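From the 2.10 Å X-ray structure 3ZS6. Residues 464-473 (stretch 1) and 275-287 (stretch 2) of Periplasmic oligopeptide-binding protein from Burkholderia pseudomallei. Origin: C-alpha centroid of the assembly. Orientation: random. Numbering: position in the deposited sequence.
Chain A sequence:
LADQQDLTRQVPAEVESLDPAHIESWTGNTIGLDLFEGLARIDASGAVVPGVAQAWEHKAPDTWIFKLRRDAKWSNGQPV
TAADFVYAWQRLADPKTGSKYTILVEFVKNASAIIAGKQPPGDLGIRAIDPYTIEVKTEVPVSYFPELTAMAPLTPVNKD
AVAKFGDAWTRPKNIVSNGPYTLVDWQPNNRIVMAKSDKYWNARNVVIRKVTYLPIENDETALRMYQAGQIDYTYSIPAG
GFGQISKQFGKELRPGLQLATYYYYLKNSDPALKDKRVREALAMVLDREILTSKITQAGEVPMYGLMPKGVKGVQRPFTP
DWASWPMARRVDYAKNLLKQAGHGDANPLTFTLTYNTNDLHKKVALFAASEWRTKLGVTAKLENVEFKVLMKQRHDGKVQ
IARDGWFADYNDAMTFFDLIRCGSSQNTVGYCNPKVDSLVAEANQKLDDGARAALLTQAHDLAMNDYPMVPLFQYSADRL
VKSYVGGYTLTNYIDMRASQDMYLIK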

# COMPACT_ATOMS: atom_id res chain seq x y z
N MET A 464 -14.48 -2.13 -13.50
CA MET A 464 -13.88 -3.45 -13.74
C MET A 464 -14.35 -4.07 -15.06
O MET A 464 -13.66 -4.89 -15.65
CB MET A 464 -14.13 -4.40 -12.56
CG MET A 464 -13.44 -4.01 -11.26
SD MET A 464 -11.65 -3.87 -11.38
CE MET A 464 -11.46 -2.11 -11.68
N ASN A 465 -15.54 -3.68 -15.51
CA ASN A 465 -16.02 -4.12 -16.82
C ASN A 465 -15.15 -3.58 -17.95
O ASN A 465 -15.20 -4.07 -19.07
CB ASN A 465 -17.49 -3.74 -17.03
CG ASN A 465 -18.44 -4.67 -16.30
OD1 ASN A 465 -18.34 -5.89 -16.41
ND2 ASN A 465 -19.37 -4.10 -15.55
N ASP A 466 -14.34 -2.58 -17.63
CA ASP A 466 -13.36 -2.05 -18.57
C ASP A 466 -11.99 -2.75 -18.47
O ASP A 466 -11.11 -2.53 -19.29
CB ASP A 466 -13.20 -0.53 -18.39
CG ASP A 466 -14.39 0.26 -18.95
OD1 ASP A 466 -15.20 -0.32 -19.71
OD2 ASP A 466 -14.51 1.46 -18.64
N TYR A 467 -11.83 -3.59 -17.45
CA TYR A 467 -10.56 -4.32 -17.24
C TYR A 467 -9.32 -3.45 -17.38
O TYR A 467 -8.40 -3.78 -18.13
CB TYR A 467 -10.50 -5.56 -18.15
CG TYR A 467 -11.67 -6.47 -17.89
CD1 TYR A 467 -11.62 -7.40 -16.87
CD2 TYR A 467 -12.86 -6.33 -18.61
CE1 TYR A 467 -12.70 -8.20 -16.59
CE2 TYR A 467 -13.94 -7.14 -18.34
CZ TYR A 467 -13.85 -8.08 -17.33
OH TYR A 467 -14.92 -8.90 -17.04
N PRO A 468 -9.30 -2.31 -16.67
CA PRO A 468 -8.14 -1.41 -16.70
C PRO A 468 -6.87 -2.07 -16.19
O PRO A 468 -5.77 -1.65 -16.57
CB PRO A 468 -8.57 -0.26 -15.78
CG PRO A 468 -9.65 -0.84 -14.90
CD PRO A 468 -10.38 -1.81 -15.80
N MET A 469 -7.01 -3.09 -15.34
CA MET A 469 -5.89 -3.93 -14.92
C MET A 469 -6.40 -5.36 -14.74
O MET A 469 -7.57 -5.63 -15.00
CB MET A 469 -5.26 -3.42 -13.61
CG MET A 469 -6.25 -3.25 -12.45
SD MET A 469 -6.93 -1.56 -12.31
CE MET A 469 -5.53 -0.70 -11.55
N VAL A 470 -5.53 -6.27 -14.31
CA VAL A 470 -5.93 -7.67 -14.18
C VAL A 470 -5.75 -8.20 -12.76
O VAL A 470 -4.67 -8.69 -12.41
CB VAL A 470 -5.12 -8.58 -15.13
CG1 VAL A 470 -5.60 -10.02 -15.02
CG2 VAL A 470 -5.21 -8.07 -16.58
N PRO A 471 -6.81 -8.10 -11.95
CA PRO A 471 -6.77 -8.65 -10.59
C PRO A 471 -6.57 -10.16 -10.63
O PRO A 471 -7.17 -10.83 -11.48
CB PRO A 471 -8.17 -8.32 -10.05
CG PRO A 471 -8.57 -7.09 -10.82
CD PRO A 471 -8.05 -7.34 -12.21
N LEU A 472 -5.76 -10.68 -9.71
CA LEU A 472 -5.46 -12.11 -9.67
C LEU A 472 -5.97 -12.78 -8.40
O LEU A 472 -6.69 -13.78 -8.47
CB LEU A 472 -3.95 -12.34 -9.81
CG LEU A 472 -3.35 -11.96 -11.17
CD1 LEU A 472 -1.84 -12.18 -11.19
CD2 LEU A 472 -4.04 -12.73 -12.30
N PHE A 473 -5.59 -12.26 -7.24
CA PHE A 473 -6.05 -12.82 -5.98
C PHE A 473 -5.87 -11.87 -4.81
O PHE A 473 -5.19 -10.84 -4.92
CB PHE A 473 -5.35 -14.16 -5.69
CG PHE A 473 -3.85 -14.07 -5.72
CD1 PHE A 473 -3.16 -13.59 -4.62
CD2 PHE A 473 -3.14 -14.47 -6.84
CE1 PHE A 473 -1.77 -13.50 -4.64
CE2 PHE A 473 -1.75 -14.39 -6.87
CZ PHE A 473 -1.07 -13.89 -5.76
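Stretch 2 275-287: DKRVREALAMVLD

Stretch 2 is helical from Lys276 through at least Met284, and it runs alongside stretch 1 in the same general direction. The nearest CA pairs establish this sense: Asp466 CA lies 5.8 Å from Lys276 CA, Tyr467 CA 5.6 Å from Glu280 CA, Val470 CA 5.7 Å from Ala283 CA and Leu472 CA 8.4 Å from Leu286 CA, both numberings rising together. Together the two stretches bury 510 Å², although at least 184 residues separate any touching pair in sequence.

Stretch 1 opens with a type I beta turn from Met464 to Tyr467, closed by a bond from Tyr467 N to Met464 O at 2.9 Å. Met464 itself is out of reach of the helix. At Asn465 it is the backbone that makes contact, its O lying 2.9 Å from Lys276 CE. Lys276 NZ is 3.3 Å from Asn465 O, but the angle is too poor for a hydrogen bond; this ammonium instead forms a salt bridge within the helix, NZ to Glu280 OE1 at 3.2 Å. Asp466 OD1 also approaches the lysine, at 3.6 Å from Lys276 CE.

The polar anchor is Arg279, whose CA-to-CB bond points toward stretch 1. Its NH2 donates to Asp466 O at 3.0 Å with an angle of 152°, while NE makes weak hydrogen bonds to Tyr467 O (3.0 Å, 135°) and Asp466 O (3.3 Å, 139°). Both carbonyl oxygens lie at the guanidinium edge, near its plane, where the N-H groups can reach them.

Tyr467 has positive phi (phi/psi 45/52) and contributes 97 Å² of covered surface, the largest share of any residue here. With chi1 at -58° (m), its ring packs along the helix: CE2 is 3.5 Å from Glu280 CG and CD1 is 4.0 Å from Ala283 CB, both approaches oblique to the ring. Pro468 follows with its CB directed away, yet its CA comes within 3.9 Å of Arg279 NE. Met469 also points away and makes no contact.

Val470 to Phe473 lie in a strand that runs on past the stretch, and here the contact is apolar. Val470 points toward the helix; its CG1 lies 4.0 Å from Ala283 CA and 4.1 Å from Ala283 CB, so the valine reaches the helix backbone as well as the methyl group. The same CG1 is 3.8 Å from Leu286 CD1. Pro471 makes no contact. Leu472 leaves the backbone sideways, but its end comes nearer, placing CD2 3.6 Å from Leu286 CD1. Phe473 is out of reach.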

# COMPACT_ATOMS: atom_id res chain seq x y z
N ASP A 275 -7.12 -1.05 -26.03
CA ASP A 275 -8.41 -1.63 -26.43
C ASP A 275 -8.94 -2.55 -25.33
O ASP A 275 -8.35 -3.58 -25.02
CB ASP A 275 -8.27 -2.39 -27.76
CG ASP A 275 -9.61 -2.87 -28.31
OD1 ASP A 275 -10.52 -3.20 -27.51
OD2 ASP A 275 -9.76 -2.92 -29.55
N LYS A 276 -10.07 -2.17 -24.75
CA LYS A 276 -10.71 -2.92 -23.68
C LYS A 276 -10.90 -4.40 -24.01
O LYS A 276 -10.83 -5.26 -23.13
CB LYS A 276 -12.06 -2.25 -23.34
CG LYS A 276 -13.09 -3.11 -22.64
CD LYS A 276 -14.46 -2.43 -22.69
CE LYS A 276 -15.51 -3.15 -21.85
NZ LYS A 276 -15.73 -4.56 -22.28
N ARG A 277 -11.15 -4.70 -25.28
CA ARG A 277 -11.34 -6.09 -25.70
C ARG A 277 -10.07 -6.93 -25.51
O ARG A 277 -10.14 -8.10 -25.13
CB ARG A 277 -11.83 -6.16 -27.15
CG ARG A 277 -13.25 -5.60 -27.33
CD ARG A 277 -13.56 -5.37 -28.81
NE ARG A 277 -12.69 -4.34 -29.37
CZ ARG A 277 -12.81 -3.85 -30.60
NH1 ARG A 277 -13.77 -4.30 -31.40
NH2 ARG A 277 -11.96 -2.91 -31.03
N VAL A 278 -8.92 -6.33 -25.79
CA VAL A 278 -7.64 -7.02 -25.57
C VAL A 278 -7.40 -7.25 -24.07
O VAL A 278 -7.04 -8.36 -23.66
CB VAL A 278 -6.45 -6.24 -26.19
CG1 VAL A 278 -5.12 -6.92 -25.85
CG2 VAL A 278 -6.61 -6.11 -27.70
N ARG A 279 -7.61 -6.21 -23.26
CA ARG A 279 -7.39 -6.32 -21.80
C ARG A 279 -8.28 -7.41 -21.19
O ARG A 279 -7.83 -8.23 -20.39
CB ARG A 279 -7.63 -4.97 -21.09
CG ARG A 279 -6.77 -3.81 -21.64
CD ARG A 279 -6.74 -2.60 -20.70
NE ARG A 279 -8.05 -1.97 -20.52
CZ ARG A 279 -8.50 -0.94 -21.23
NH1 ARG A 279 -7.74 -0.38 -22.17
NH2 ARG A 279 -9.71 -0.46 -20.99
N GLU A 280 -9.54 -7.40 -21.60
CA GLU A 280 -10.53 -8.37 -21.15
C GLU A 280 -10.14 -9.80 -21.52
O GLU A 280 -10.22 -10.71 -20.70
CB GLU A 280 -11.88 -8.01 -21.77
CG GLU A 280 -13.04 -8.86 -21.29
CD GLU A 280 -14.35 -8.42 -21.91
OE1 GLU A 280 -14.35 -7.44 -22.69
OE2 GLU A 280 -15.39 -9.05 -21.62
N ALA A 281 -9.72 -9.99 -22.77
CA ALA A 281 -9.27 -11.30 -23.22
C ALA A 281 -8.13 -11.84 -22.35
O ALA A 281 -8.13 -13.01 -21.96
CB ALA A 281 -8.83 -11.24 -24.67
N LEU A 282 -7.15 -10.99 -22.07
CA LEU A 282 -6.01 -11.40 -21.26
C LEU A 282 -6.46 -11.81 -19.87
O LEU A 282 -5.97 -12.79 -19.30
CB LEU A 282 -4.97 -10.28 -21.18
CG LEU A 282 -4.26 -9.88 -22.48
CD1 LEU A 282 -3.38 -8.64 -22.25
CD2 LEU A 282 -3.42 -11.03 -23.03
N ALA A 283 -7.43 -11.08 -19.33
CA ALA A 283 -7.94 -11.34 -17.99
C ALA A 283 -8.71 -12.66 -17.88
O ALA A 283 -8.55 -13.41 -16.91
CB ALA A 283 -8.81 -10.19 -17.51
N MET A 284 -9.57 -12.93 -18.85
CA MET A 284 -10.54 -14.01 -18.71
C MET A 284 -9.94 -15.39 -18.94
O MET A 284 -10.53 -16.40 -18.56
CB MET A 284 -11.74 -13.79 -19.64
CG MET A 284 -11.46 -13.98 -21.11
SD MET A 284 -12.87 -13.50 -22.13
CE MET A 284 -14.20 -14.41 -21.35
N VAL A 285 -8.76 -15.45 -19.55
CA VAL A 285 -8.13 -16.74 -19.82
C VAL A 285 -7.31 -17.31 -18.64
O VAL A 285 -7.12 -18.53 -18.55
CB VAL A 285 -7.27 -16.66 -21.10
CG1 VAL A 285 -6.19 -17.70 -21.10
CG2 VAL A 285 -8.17 -16.79 -22.34
N LEU A 286 -6.85 -16.44 -17.74
CA LEU A 286 -6.05 -16.89 -16.60
C LEU A 286 -6.88 -17.69 -15.58
O LEU A 286 -7.92 -17.22 -15.11
CB LEU A 286 -5.39 -15.70 -15.89
CG LEU A 286 -4.51 -14.75 -16.70
CD1 LEU A 286 -4.19 -13.50 -15.86
CD2 LEU A 286 -3.23 -15.42 -17.19
N ASP A 287 -6.40 -18.88 -15.24
CA ASP A 287 -7.09 -19.74 -14.28
C ASP A 287 -6.60 -19.44 -12.85
O ASP A 287 -5.57 -19.96 -12.42
CB ASP A 287 -6.83 -21.20 -14.63
CG ASP A 287 -7.79 -22.16 -13.94
OD1 ASP A 287 -8.23 -21.86 -12.82
OD2 ASP A 287 -8.09 -23.22 -14.54